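PDB 3CDD: prophage MuSo2, 43 kDa tail protein from Shewanella oneidensis, which probably forms a trimer that is part of the baseplate of a Mu-like phage tail. Local coordinates for residues 190-195 with 303-308; 52-57 with 89-94; 118-123 with 178-183. All coordinates share one frame; numbering follows the deposited sequence.

Interaction 1 of 3, residues 190-195 with 303-308; sequences VSLILG and TLVPVI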
ATOM      1  N   VAL A 190      28.363 -26.105   5.189  1.00 33.83           N
ATOM      2  CA  VAL A 190      29.089 -24.856   5.334  1.00 32.98           C
ATOM      3  C   VAL A 190      28.519 -24.083   6.529  1.00 33.03           C
ATOM      4  O   VAL A 190      27.344 -24.240   6.880  1.00 32.80           O
ATOM      5  CB  VAL A 190      28.966 -24.013   4.015  1.00 33.63           C
ATOM      6  CG1 VAL A 190      27.508 -23.597   3.765  1.00 30.58           C
ATOM      7  CG2 VAL A 190      29.896 -22.795   4.006  1.00 33.18           C
ATOM      8  N   SER A 191      29.360 -23.250   7.139  1.00 32.40           N
ATOM      9  CA  SER A 191      28.917 -22.286   8.142  1.00 31.96           C
ATOM     10  C   SER A 191      28.984 -20.877   7.583  1.00 32.35           C
ATOM     11  O   SER A 191      29.794 -20.592   6.698  1.00 32.59           O
ATOM     12  CB  SER A 191      29.799 -22.378   9.387  1.00 32.29           C
ATOM     13  OG  SER A 191      29.667 -23.643   9.991  1.00 29.57           O
ATOM     14  N   LEU A 192      28.118 -20.007   8.092  1.00 31.82           N
ATOM     15  CA  LEU A 192      28.216 -18.593   7.837  1.00 32.43           C
ATOM     16  C   LEU A 192      28.921 -17.944   9.033  1.00 33.25           C
ATOM     17  O   LEU A 192      28.327 -17.785  10.105  1.00 33.23           O
ATOM     18  CB  LEU A 192      26.819 -17.992   7.625  1.00 31.61           C
ATOM     19  CG  LEU A 192      26.056 -18.395   6.352  1.00 31.42           C
ATOM     20  CD1 LEU A 192      24.535 -18.172   6.524  1.00 31.71           C
ATOM     21  CD2 LEU A 192      26.548 -17.587   5.137  1.00 29.28           C
ATOM     22  N   ILE A 193      30.180 -17.571   8.831  1.00 33.76           N
ATOM     23  CA  ILE A 193      31.052 -17.102   9.907  1.00 35.13           C
ATOM     24  C   ILE A 193      31.455 -15.649   9.666  1.00 36.06           C
ATOM     25  O   ILE A 193      32.156 -15.338   8.691  1.00 35.91           O
ATOM     26  CB  ILE A 193      32.334 -18.003  10.040  1.00 34.78           C
ATOM     27  CG1 ILE A 193      31.948 -19.474  10.162  1.00 34.90           C
ATOM     28  CG2 ILE A 193      33.188 -17.577  11.247  1.00 35.56           C
ATOM     29  CD1 ILE A 193      33.040 -20.469   9.727  1.00 35.27           C
ATOM     30  N   LEU A 194      30.963 -14.768  10.542  1.00 37.20           N
ATOM     31  CA  LEU A 194      31.398 -13.374  10.617  1.00 37.98           C
ATOM     32  C   LEU A 194      32.926 -13.260  10.602  1.00 38.36           C
ATOM     33  O   LEU A 194      33.613 -13.790  11.494  1.00 38.48           O
ATOM     34  CB  LEU A 194      30.826 -12.721  11.883  1.00 38.03           C
ATOM     35  CG  LEU A 194      31.190 -11.279  12.229  1.00 37.58           C
ATOM     36  CD1 LEU A 194      30.863 -10.365  11.079  1.00 37.78           C
ATOM     37  CD2 LEU A 194      30.412 -10.857  13.446  1.00 38.18           C
ATOM     38  N   GLY A 195      33.446 -12.585   9.576  1.00 38.86           N
ATOM     39  CA  GLY A 195      34.893 -12.460   9.377  1.00 39.15           C
ATOM     40  C   GLY A 195      35.512 -13.474   8.420  1.00 39.66           C
ATOM     41  O   GLY A 195      36.716 -13.398   8.115  1.00 39.85           O
ATOM     42  N   THR A 303      18.067 -26.286   4.096  1.00 28.30           N
ATOM     43  CA  THR A 303      19.271 -26.919   4.600  1.00 28.88           C
ATOM     44  C   THR A 303      19.735 -26.145   5.817  1.00 30.04           C
ATOM     45  O   THR A 303      19.401 -24.954   5.977  1.00 30.36           O
ATOM     46  CB  THR A 303      20.418 -27.019   3.550  1.00 29.54           C
ATOM     47  OG1 THR A 303      20.662 -25.744   2.958  1.00 30.03           O
ATOM     48  CG2 THR A 303      20.100 -28.060   2.445  1.00 28.99           C
ATOM     49  N   LEU A 304      20.482 -26.824   6.684  1.00 30.34           N
ATOM     50  CA  LEU A 304      20.918 -26.240   7.942  1.00 31.21           C
ATOM     51  C   LEU A 304      22.340 -25.684   7.811  1.00 31.45           C
ATOM     52  O   LEU A 304      23.228 -26.319   7.199  1.00 31.13           O
ATOM     53  CB  LEU A 304      20.856 -27.294   9.074  1.00 31.59           C
ATOM     54  CG  LEU A 304      19.509 -27.836   9.590  1.00 31.04           C
ATOM     55  CD1 LEU A 304      19.754 -28.931  10.604  1.00 33.46           C
ATOM     56  CD2 LEU A 304      18.649 -26.745  10.213  1.00 34.50           C
ATOM     57  N   VAL A 305      22.541 -24.510   8.411  1.00 31.16           N
ATOM     58  CA  VAL A 305      23.807 -23.793   8.331  1.00 31.27           C
ATOM     59  C   VAL A 305      24.180 -23.219   9.723  1.00 30.59           C
ATOM     60  O   VAL A 305      23.418 -22.445  10.295  1.00 30.45           O
ATOM     61  CB  VAL A 305      23.725 -22.713   7.201  1.00 31.51           C
ATOM     62  CG1 VAL A 305      22.790 -21.565   7.591  1.00 32.04           C
ATOM     63  CG2 VAL A 305      25.092 -22.190   6.853  1.00 33.48           C
ATOM     64  N   PRO A 306      25.315 -23.655  10.312  1.00 30.39           N
ATOM     65  CA  PRO A 306      25.696 -22.958  11.553  1.00 30.57           C
ATOM     66  C   PRO A 306      25.910 -21.452  11.333  1.00 30.47           C
ATOM     67  O   PRO A 306      26.397 -21.025  10.295  1.00 30.82           O
ATOM     68  CB  PRO A 306      27.009 -23.645  11.976  1.00 29.44           C
ATOM     69  CG  PRO A 306      26.980 -24.987  11.322  1.00 30.23           C
ATOM     70  CD  PRO A 306      26.256 -24.750   9.989  1.00 30.36           C
ATOM     71  N   VAL A 307      25.509 -20.645  12.294  1.00 31.42           N
ATOM     72  CA  VAL A 307      25.657 -19.194  12.147  1.00 31.72           C
ATOM     73  C   VAL A 307      26.425 -18.724  13.385  1.00 32.26           C
ATOM     74  O   VAL A 307      26.007 -19.000  14.504  1.00 31.28           O
ATOM     75  CB  VAL A 307      24.274 -18.502  11.912  1.00 31.98           C
ATOM     76  CG1 VAL A 307      24.363 -16.958  11.928  1.00 30.45           C
ATOM     77  CG2 VAL A 307      23.649 -18.985  10.587  1.00 33.09           C
ATOM     78  N   ILE A 308      27.601 -18.124  13.169  1.00 33.23           N
ATOM     79  CA  ILE A 308      28.369 -17.467  14.246  1.00 34.08           C
ATOM     80  C   ILE A 308      28.449 -15.981  13.914  1.00 34.43           C
ATOM     81  O   ILE A 308      29.165 -15.586  12.991  1.00 34.96           O
ATOM     82  CB  ILE A 308      29.813 -18.025  14.415  1.00 33.98           C
ATOM     83  CG1 ILE A 308      29.850 -19.556  14.286  1.00 34.35           C
ATOM     84  CG2 ILE A 308      30.426 -17.536  15.746  1.00 34.44           C
ATOM     85  CD1 ILE A 308      31.264 -20.176  14.402  1.00 34.60           C
TER
HETATM   86  O   HOH W   1      26.469 -27.010   7.391  1.00 48.18           O
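Pro306 O takes the straight amide bond of Leu192 N (3.0 Å, 160° at the hydrogen) and also a CA-H...O contact from Ser191. Leu192 O then accepts from Ile308 N at 3.2 Å, and Ile308 O from Leu194 N at 3.1 Å, so each strand brackets a residue of the other in the alternating pattern of parallel beta pairing. The ladder has no amide to offer at Pro306 N: there the ring carbon CD lies 3.3 Å from Val190 O, which instead accepts from a water. Ser191 OG lies beside the CB-CG rim of the ring, 3.3 Å from Pro306 CG, a small polar group suited to this partly exposed side. Leu194 touches Tyr50 of the second subunit. The buried side is aliphatic. Val305 CG2, anti to its own backbone N, meets Leu192 CG at 3.9 Å and also lies near Val190 CG1, the two valines being side by side and pointing the same way. Leu192 CD1 extends to Val307 CG2 at 4.2 Å. Beta-branched valines suit this extended backbone. Strand 304-309 pairs antiparallel with 317-328, while Leu192 and Val307 pack on Tyr285 of strand 281-288.

Interaction 2 of 3, residues 52-57 with 89-94; sequences AFIEPI and ITISVS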
ATOM      1  N   ALA A  52      17.297  -2.573 -33.107  1.00 44.20           N
ATOM      2  CA  ALA A  52      16.661  -3.717 -32.442  1.00 44.94           C
ATOM      3  C   ALA A  52      17.477  -4.991 -32.680  1.00 45.27           C
ATOM      4  O   ALA A  52      17.931  -5.234 -33.795  1.00 45.29           O
ATOM      5  CB  ALA A  52      15.222  -3.896 -32.939  1.00 44.97           C
ATOM      6  N   PHE A  53      17.653  -5.790 -31.629  1.00 46.11           N
ATOM      7  CA  PHE A  53      18.637  -6.881 -31.634  1.00 46.82           C
ATOM      8  C   PHE A  53      18.030  -8.280 -31.480  1.00 46.64           C
ATOM      9  O   PHE A  53      18.260  -9.138 -32.329  1.00 46.95           O
ATOM     10  CB  PHE A  53      19.772  -6.635 -30.603  1.00 47.27           C
ATOM     11  CG  PHE A  53      19.286  -6.323 -29.205  1.00 47.72           C
ATOM     12  CD1 PHE A  53      19.183  -5.005 -28.773  1.00 48.22           C
ATOM     13  CD2 PHE A  53      18.954  -7.349 -28.315  1.00 48.59           C
ATOM     14  CE1 PHE A  53      18.746  -4.713 -27.480  1.00 49.11           C
ATOM     15  CE2 PHE A  53      18.509  -7.075 -27.020  1.00 48.01           C
ATOM     16  CZ  PHE A  53      18.404  -5.755 -26.596  1.00 48.80           C
ATOM     17  N   ILE A  54      17.262  -8.512 -30.416  1.00 46.38           N
ATOM     18  CA  ILE A  54      16.577  -9.805 -30.255  1.00 45.90           C
ATOM     19  C   ILE A  54      15.089  -9.734 -30.539  1.00 45.15           C
ATOM     20  O   ILE A  54      14.442  -8.703 -30.333  1.00 44.38           O
ATOM     21  CB  ILE A  54      16.773 -10.467 -28.856  1.00 46.32           C
ATOM     22  CG1 ILE A  54      16.092  -9.660 -27.749  1.00 46.33           C
ATOM     23  CG2 ILE A  54      18.255 -10.711 -28.555  1.00 47.62           C
ATOM     24  CD1 ILE A  54      15.268 -10.514 -26.823  1.00 47.37           C
ATOM     25  N   GLU A  55      14.562 -10.854 -31.021  1.00 44.85           N
ATOM     26  CA  GLU A  55      13.133 -11.044 -31.182  1.00 44.50           C
ATOM     27  C   GLU A  55      12.542 -11.188 -29.777  1.00 43.17           C
ATOM     28  O   GLU A  55      13.170 -11.796 -28.914  1.00 42.72           O
ATOM     29  CB  GLU A  55      12.883 -12.296 -32.033  1.00 45.39           C
ATOM     30  CG  GLU A  55      11.443 -12.732 -32.129  1.00 47.96           C
ATOM     31  CD  GLU A  55      11.133 -13.381 -33.452  1.00 52.07           C
ATOM     32  OE1 GLU A  55      11.133 -12.651 -34.475  1.00 54.23           O
ATOM     33  OE2 GLU A  55      10.887 -14.611 -33.468  1.00 53.13           O
ATOM     34  N   PRO A  56      11.368 -10.579 -29.529  1.00 42.35           N
ATOM     35  CA  PRO A  56      10.760 -10.694 -28.203  1.00 41.58           C
ATOM     36  C   PRO A  56      10.747 -12.111 -27.599  1.00 40.88           C
ATOM     37  O   PRO A  56      10.693 -13.098 -28.319  1.00 40.75           O
ATOM     38  CB  PRO A  56       9.333 -10.197 -28.432  1.00 41.61           C
ATOM     39  CG  PRO A  56       9.460  -9.192 -29.537  1.00 42.24           C
ATOM     40  CD  PRO A  56      10.570  -9.717 -30.427  1.00 42.43           C
ATOM     41  N   ILE A  57      10.851 -12.189 -26.277  1.00 39.97           N
ATOM     42  CA  ILE A  57      10.534 -13.406 -25.561  1.00 39.93           C
ATOM     43  C   ILE A  57       9.040 -13.283 -25.273  1.00 39.43           C
ATOM     44  O   ILE A  57       8.597 -12.346 -24.616  1.00 40.24           O
ATOM     45  CB  ILE A  57      11.361 -13.562 -24.249  1.00 39.84           C
ATOM     46  CG1 ILE A  57      12.860 -13.403 -24.543  1.00 40.59           C
ATOM     47  CG2 ILE A  57      11.090 -14.913 -23.586  1.00 39.90           C
ATOM     48  CD1 ILE A  57      13.754 -13.431 -23.305  1.00 40.31           C
ATOM     49  N   ILE A  89      17.981   0.529 -25.260  1.00 26.72           N
ATOM     50  CA  ILE A  89      17.005  -0.557 -25.409  1.00 27.05           C
ATOM     51  C   ILE A  89      17.140  -1.457 -24.185  1.00 27.46           C
ATOM     52  O   ILE A  89      18.232  -1.965 -23.883  1.00 27.00           O
ATOM     53  CB  ILE A  89      17.171  -1.391 -26.707  1.00 26.46           C
ATOM     54  CG1 ILE A  89      17.032  -0.508 -27.945  1.00 27.89           C
ATOM     55  CG2 ILE A  89      16.111  -2.521 -26.765  1.00 26.21           C
ATOM     56  CD1 ILE A  89      17.419  -1.199 -29.282  1.00 27.90           C
ATOM     57  N   THR A  90      16.031  -1.627 -23.473  1.00 27.61           N
ATOM     58  CA  THR A  90      15.989  -2.475 -22.295  1.00 28.86           C
ATOM     59  C   THR A  90      14.922  -3.520 -22.534  1.00 29.42           C
ATOM     60  O   THR A  90      13.762  -3.180 -22.816  1.00 28.49           O
ATOM     61  CB  THR A  90      15.600  -1.664 -21.050  1.00 29.25           C
ATOM     62  OG1 THR A  90      16.457  -0.523 -20.946  1.00 30.97           O
ATOM     63  CG2 THR A  90      15.701  -2.492 -19.783  1.00 29.33           C
ATOM     64  N   ILE A  91      15.319  -4.784 -22.451  1.00 29.63           N
ATOM     65  CA  ILE A  91      14.355  -5.886 -22.458  1.00 30.41           C
ATOM     66  C   ILE A  91      14.468  -6.631 -21.135  1.00 29.71           C
ATOM     67  O   ILE A  91      15.548  -6.803 -20.605  1.00 30.06           O
ATOM     68  CB  ILE A  91      14.578  -6.873 -23.619  1.00 30.69           C
ATOM     69  CG1 ILE A  91      15.974  -7.508 -23.537  1.00 32.68           C
ATOM     70  CG2 ILE A  91      14.392  -6.183 -24.980  1.00 32.21           C
ATOM     71  CD1 ILE A  91      15.960  -9.000 -23.774  1.00 34.88           C
ATOM     72  N   SER A  92      13.343  -6.999 -20.553  1.00 29.89           N
ATOM     73  CA  SER A  92      13.378  -7.846 -19.377  1.00 29.03           C
ATOM     74  C   SER A  92      12.181  -8.759 -19.394  1.00 29.32           C
ATOM     75  O   SER A  92      11.136  -8.436 -19.995  1.00 28.78           O
ATOM     76  CB  SER A  92      13.513  -7.050 -18.054  1.00 29.38           C
ATOM     77  OG  SER A  92      12.346  -6.390 -17.619  1.00 29.53           O
ATOM     78  N   VAL A  93      12.375  -9.940 -18.809  1.00 29.19           N
ATOM     79  CA  VAL A  93      11.291 -10.867 -18.528  1.00 28.71           C
ATOM     80  C   VAL A  93      11.238 -11.106 -17.017  1.00 28.67           C
ATOM     81  O   VAL A  93      12.252 -10.962 -16.294  1.00 28.28           O
ATOM     82  CB  VAL A  93      11.477 -12.221 -19.258  1.00 28.76           C
ATOM     83  CG1 VAL A  93      11.236 -12.065 -20.762  1.00 28.27           C
ATOM     84  CG2 VAL A  93      12.872 -12.806 -18.985  1.00 28.69           C
ATOM     85  N   SER A  94      10.047 -11.441 -16.551  1.00 28.17           N
ATOM     86  CA  SER A  94       9.803 -11.848 -15.172  0.50 28.14           C
ATOM     87  C   SER A  94       8.941 -13.101 -15.214  1.00 27.83           C
ATOM     88  O   SER A  94       8.268 -13.349 -16.216  1.00 27.29           O
ATOM     89  CB  SER A  94       9.055 -10.741 -14.438  0.50 28.40           C
ATOM     90  OG  SER A  94       9.122 -10.911 -13.038  0.50 29.90           O
TER
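Ala52 to Ile57 run almost parallel to strand residues Ile89 to Val93, 3° apart in direction, with CA atoms no nearer than 7.5 Å (Ile57 to Val93) and no hydrogen bond between them. Side chains alone join the two. Ile89, Ile91 and Val93 point toward the loop, whereas Thr90 and Ser92 point away, the alternation expected of a strand with one apolar face. In Phe53, CG lies between the backbone N and the carbonyl carbon (chi1 52°). Its side chain and that of Ile89 run alongside each other in opposite senses, Phe53 CE1 lying 3.5 Å from Ile89 CG2. Ile91 CG1 comes to the ring edge at CZ, 4.3 Å away, and Ile54 CG2 lies at the edge in the ring plane. Ile54 and Ile91 meet tip to tip, their CD1 atoms 3.5 Å apart, closer than a normal methyl-methyl contact, so the exact geometry here is doubtful. Farther on, Ile57 crosses Val93 at about a right angle, and Val93 CG1 is 3.8 Å from Ile57 CB. Trp19 packs against both Ile57 and Ile91, and Ile311 of the third subunit packs on Ala52 and Ile89. A loop laid over the inward-facing aliphatic side chains of a strand, here paired antiparallel with 34-42 and 70-84, is consistent with the phage-barrel family of this N-terminal region.

Interaction 3 of 3, residues 118-123 with 178-183; sequences TLTQIA and LVITRA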
ATOM      1  N   THR A 118      -4.640 -39.800   1.062  1.00 27.82           N
ATOM      2  CA  THR A 118      -3.557 -39.055   1.684  1.00 27.84           C
ATOM      3  C   THR A 118      -3.318 -37.725   0.955  1.00 27.69           C
ATOM      4  O   THR A 118      -3.834 -37.494  -0.154  1.00 27.24           O
ATOM      5  CB  THR A 118      -2.237 -39.863   1.712  1.00 27.93           C
ATOM      6  OG1 THR A 118      -1.805 -40.124   0.370  1.00 28.61           O
ATOM      7  CG2 THR A 118      -2.427 -41.179   2.467  1.00 26.72           C
ATOM      8  N   LEU A 119      -2.542 -36.852   1.602  1.00 27.51           N
ATOM      9  CA  LEU A 119      -2.078 -35.620   1.000  1.00 27.17           C
ATOM     10  C   LEU A 119      -1.384 -35.888  -0.330  1.00 27.43           C
ATOM     11  O   LEU A 119      -1.560 -35.127  -1.299  1.00 27.69           O
ATOM     12  CB  LEU A 119      -1.116 -34.898   1.960  1.00 27.25           C
ATOM     13  CG  LEU A 119      -0.411 -33.607   1.500  1.00 28.88           C
ATOM     14  CD1 LEU A 119      -1.421 -32.518   1.141  1.00 29.24           C
ATOM     15  CD2 LEU A 119       0.598 -33.111   2.541  1.00 26.74           C
ATOM     16  N   THR A 120      -0.585 -36.948  -0.376  1.00 27.05           N
ATOM     17  CA  THR A 120       0.177 -37.281  -1.574  1.00 27.09           C
ATOM     18  C   THR A 120      -0.735 -37.728  -2.719  1.00 26.89           C
ATOM     19  O   THR A 120      -0.541 -37.313  -3.863  1.00 26.46           O
ATOM     20  CB  THR A 120       1.308 -38.331  -1.301  1.00 27.58           C
ATOM     21  OG1 THR A 120       2.231 -37.798  -0.346  1.00 28.23           O
ATOM     22  CG2 THR A 120       2.086 -38.686  -2.598  1.00 26.26           C
ATOM     23  N   GLN A 121      -1.730 -38.558  -2.421  1.00 26.54           N
ATOM     24  CA  GLN A 121      -2.681 -38.939  -3.456  1.00 26.49           C
ATOM     25  C   GLN A 121      -3.456 -37.726  -3.983  1.00 26.20           C
ATOM     26  O   GLN A 121      -3.648 -37.575  -5.196  1.00 25.94           O
ATOM     27  CB  GLN A 121      -3.640 -40.030  -2.973  1.00 26.91           C
ATOM     28  CG  GLN A 121      -2.983 -41.385  -2.774  1.00 27.04           C
ATOM     29  CD  GLN A 121      -3.822 -42.294  -1.911  1.00 27.74           C
ATOM     30  OE1 GLN A 121      -4.326 -41.879  -0.864  1.00 26.32           O
ATOM     31  NE2 GLN A 121      -3.988 -43.540  -2.348  1.00 27.21           N
ATOM     32  N   ILE A 122      -3.890 -36.850  -3.084  1.00 26.22           N
ATOM     33  CA  ILE A 122      -4.611 -35.660  -3.531  1.00 26.33           C
ATOM     34  C   ILE A 122      -3.699 -34.785  -4.423  1.00 26.83           C
ATOM     35  O   ILE A 122      -4.095 -34.373  -5.512  1.00 26.67           O
ATOM     36  CB  ILE A 122      -5.269 -34.883  -2.348  1.00 26.00           C
ATOM     37  CG1 ILE A 122      -6.444 -35.700  -1.794  1.00 25.44           C
ATOM     38  CG2 ILE A 122      -5.723 -33.487  -2.795  1.00 25.24           C
ATOM     39  CD1 ILE A 122      -6.821 -35.378  -0.369  1.00 24.42           C
ATOM     40  N   ALA A 123      -2.471 -34.548  -3.973  1.00 28.00           N
ATOM     41  CA  ALA A 123      -1.523 -33.694  -4.702  1.00 28.79           C
ATOM     42  C   ALA A 123      -1.226 -34.263  -6.087  1.00 29.73           C
ATOM     43  O   ALA A 123      -1.158 -33.501  -7.048  1.00 30.62           O
ATOM     44  CB  ALA A 123      -0.236 -33.474  -3.895  1.00 28.16           C
ATOM     45  N   LEU A 178       6.472 -29.999  -7.524  1.00 27.35           N
ATOM     46  CA  LEU A 178       5.965 -29.806  -6.151  1.00 27.37           C
ATOM     47  C   LEU A 178       6.662 -30.730  -5.139  1.00 27.19           C
ATOM     48  O   LEU A 178       6.728 -31.948  -5.346  1.00 26.26           O
ATOM     49  CB  LEU A 178       4.456 -30.033  -6.098  1.00 26.97           C
ATOM     50  CG  LEU A 178       3.794 -29.765  -4.744  1.00 27.99           C
ATOM     51  CD1 LEU A 178       3.801 -28.270  -4.429  1.00 26.80           C
ATOM     52  CD2 LEU A 178       2.386 -30.310  -4.709  1.00 27.67           C
ATOM     53  N   VAL A 179       7.184 -30.145  -4.061  1.00 27.31           N
ATOM     54  CA  VAL A 179       7.868 -30.900  -3.003  1.00 27.91           C
ATOM     55  C   VAL A 179       7.090 -30.883  -1.685  1.00 28.88           C
ATOM     56  O   VAL A 179       6.751 -29.818  -1.151  1.00 29.02           O
ATOM     57  CB  VAL A 179       9.327 -30.417  -2.740  1.00 28.32           C
ATOM     58  CG1 VAL A 179       9.973 -31.248  -1.614  1.00 26.94           C
ATOM     59  CG2 VAL A 179      10.167 -30.505  -3.989  1.00 27.27           C
ATOM     60  N   ILE A 180       6.821 -32.084  -1.171  1.00 29.30           N
ATOM     61  CA  ILE A 180       6.240 -32.254   0.150  1.00 29.80           C
ATOM     62  C   ILE A 180       7.310 -32.709   1.143  1.00 30.25           C
ATOM     63  O   ILE A 180       7.877 -33.813   1.038  1.00 29.52           O
ATOM     64  CB  ILE A 180       5.059 -33.234   0.146  1.00 29.69           C
ATOM     65  CG1 ILE A 180       4.014 -32.809  -0.896  1.00 30.31           C
ATOM     66  CG2 ILE A 180       4.462 -33.337   1.554  1.00 29.56           C
ATOM     67  CD1 ILE A 180       2.916 -33.861  -1.158  1.00 29.58           C
ATOM     68  N   THR A 181       7.581 -31.847   2.111  1.00 30.58           N
ATOM     69  CA  THR A 181       8.674 -32.101   3.034  1.00 31.35           C
ATOM     70  C   THR A 181       8.420 -31.559   4.445  1.00 31.40           C
ATOM     71  O   THR A 181       7.303 -31.159   4.788  1.00 31.69           O
ATOM     72  CB  THR A 181       9.999 -31.578   2.420  1.00 31.71           C
ATOM     73  OG1 THR A 181      11.105 -32.032   3.203  1.00 32.98           O
ATOM     74  CG2 THR A 181      10.008 -30.036   2.295  1.00 31.51           C
ATOM     75  N   ARG A 182       9.454 -31.599   5.274  1.00 31.94           N
ATOM     76  CA  ARG A 182       9.451 -30.963   6.590  1.00 32.60           C
ATOM     77  C   ARG A 182      10.775 -30.249   6.699  1.00 32.32           C
ATOM     78  O   ARG A 182      11.668 -30.513   5.902  1.00 32.93           O
ATOM     79  CB  ARG A 182       9.353 -32.011   7.719  1.00 32.21           C
ATOM     80  CG  ARG A 182       7.948 -32.532   8.005  1.00 32.92           C
ATOM     81  CD  ARG A 182       7.999 -33.500   9.200  1.00 33.68           C
ATOM     82  NE  ARG A 182       6.688 -33.784   9.793  1.00 34.93           N
ATOM     83  CZ  ARG A 182       5.861 -34.746   9.391  1.00 33.15           C
ATOM     84  NH1 ARG A 182       6.194 -35.540   8.380  1.00 32.96           N
ATOM     85  NH2 ARG A 182       4.697 -34.913  10.005  1.00 31.58           N
ATOM     86  N   ALA A 183      10.921 -29.368   7.689  1.00 32.35           N
ATOM     87  CA  ALA A 183      12.214 -28.738   7.967  1.00 32.88           C
ATOM     88  C   ALA A 183      13.312 -29.795   8.000  1.00 33.09           C
ATOM     89  O   ALA A 183      13.219 -30.766   8.748  1.00 33.60           O
ATOM     90  CB  ALA A 183      12.169 -27.997   9.282  1.00 32.61           C
TER
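Leu119, Thr120 and Ala123 set one side of a helix on Leu178 and Ile180, an alpha/beta packing of helix on sheet in the gp44-like second domain. The segment axes run antiparallel (173°) and approach to 10.7 Å, a spacing bridged by side chains, with no hydrogen bond across. Ile180 is the central piece because its two branches serve different partners. CG2, anti to the backbone N, meets Leu119 CD2 tip to tip at 4.0 Å. CG1 stands beside the backbone N, and an extended chi2 (169°) carries CD1 onward to Ala123 CB at 4.2 Å. The same CD1 lies 4.1 Å from Thr120 OG1, the two side chains crossing at a slant. Leu119 has CG anti to its backbone N (chi1 176°); the CD2 branch is the one that meets Ile180. Ala123, one turn after Leu119, brings only a methyl; that small group leaves room for both Ile180 CD1 and Leu178 CD2 beside it. Helix 155-164 adds Leu162 against Leu119 and Leu159 against Ala123, and Val134 of the parallel strand 134-136 touches Ala123 and Ile180. Just before the helix, Thr118 and Gln121 form a capping box that satisfies amides at the helix start. Gln121 N donates to Thr118 OG1 at 3.2 Å, and in return Thr118 N donates to Gln121 OE1 at 2.9 Å, lying in the plane of the side-chain carbonyl.

How the interactions relate
Three separate parts of the chain are sampled, in the order interaction 2, interaction 3, interaction 1, each closing before the next opens. Interactions 1 and 3 come nearest, about 7 Å between nearest atoms though 29 Å between centres; strand 192-193 directly follows strand 178-181 in the chain. Interaction 2 stands apart, its centre 39 Å from that of interaction 1 and 38 Å from that of interaction 3. Subunit contacts divide them differently: 190-195 meets Tyr50 of the second subunit and 52-57 with 89-94 meets Ile311 of the third, suggesting that these regions face each other around the trimer. Interaction 3 touches no other chain of the assembly.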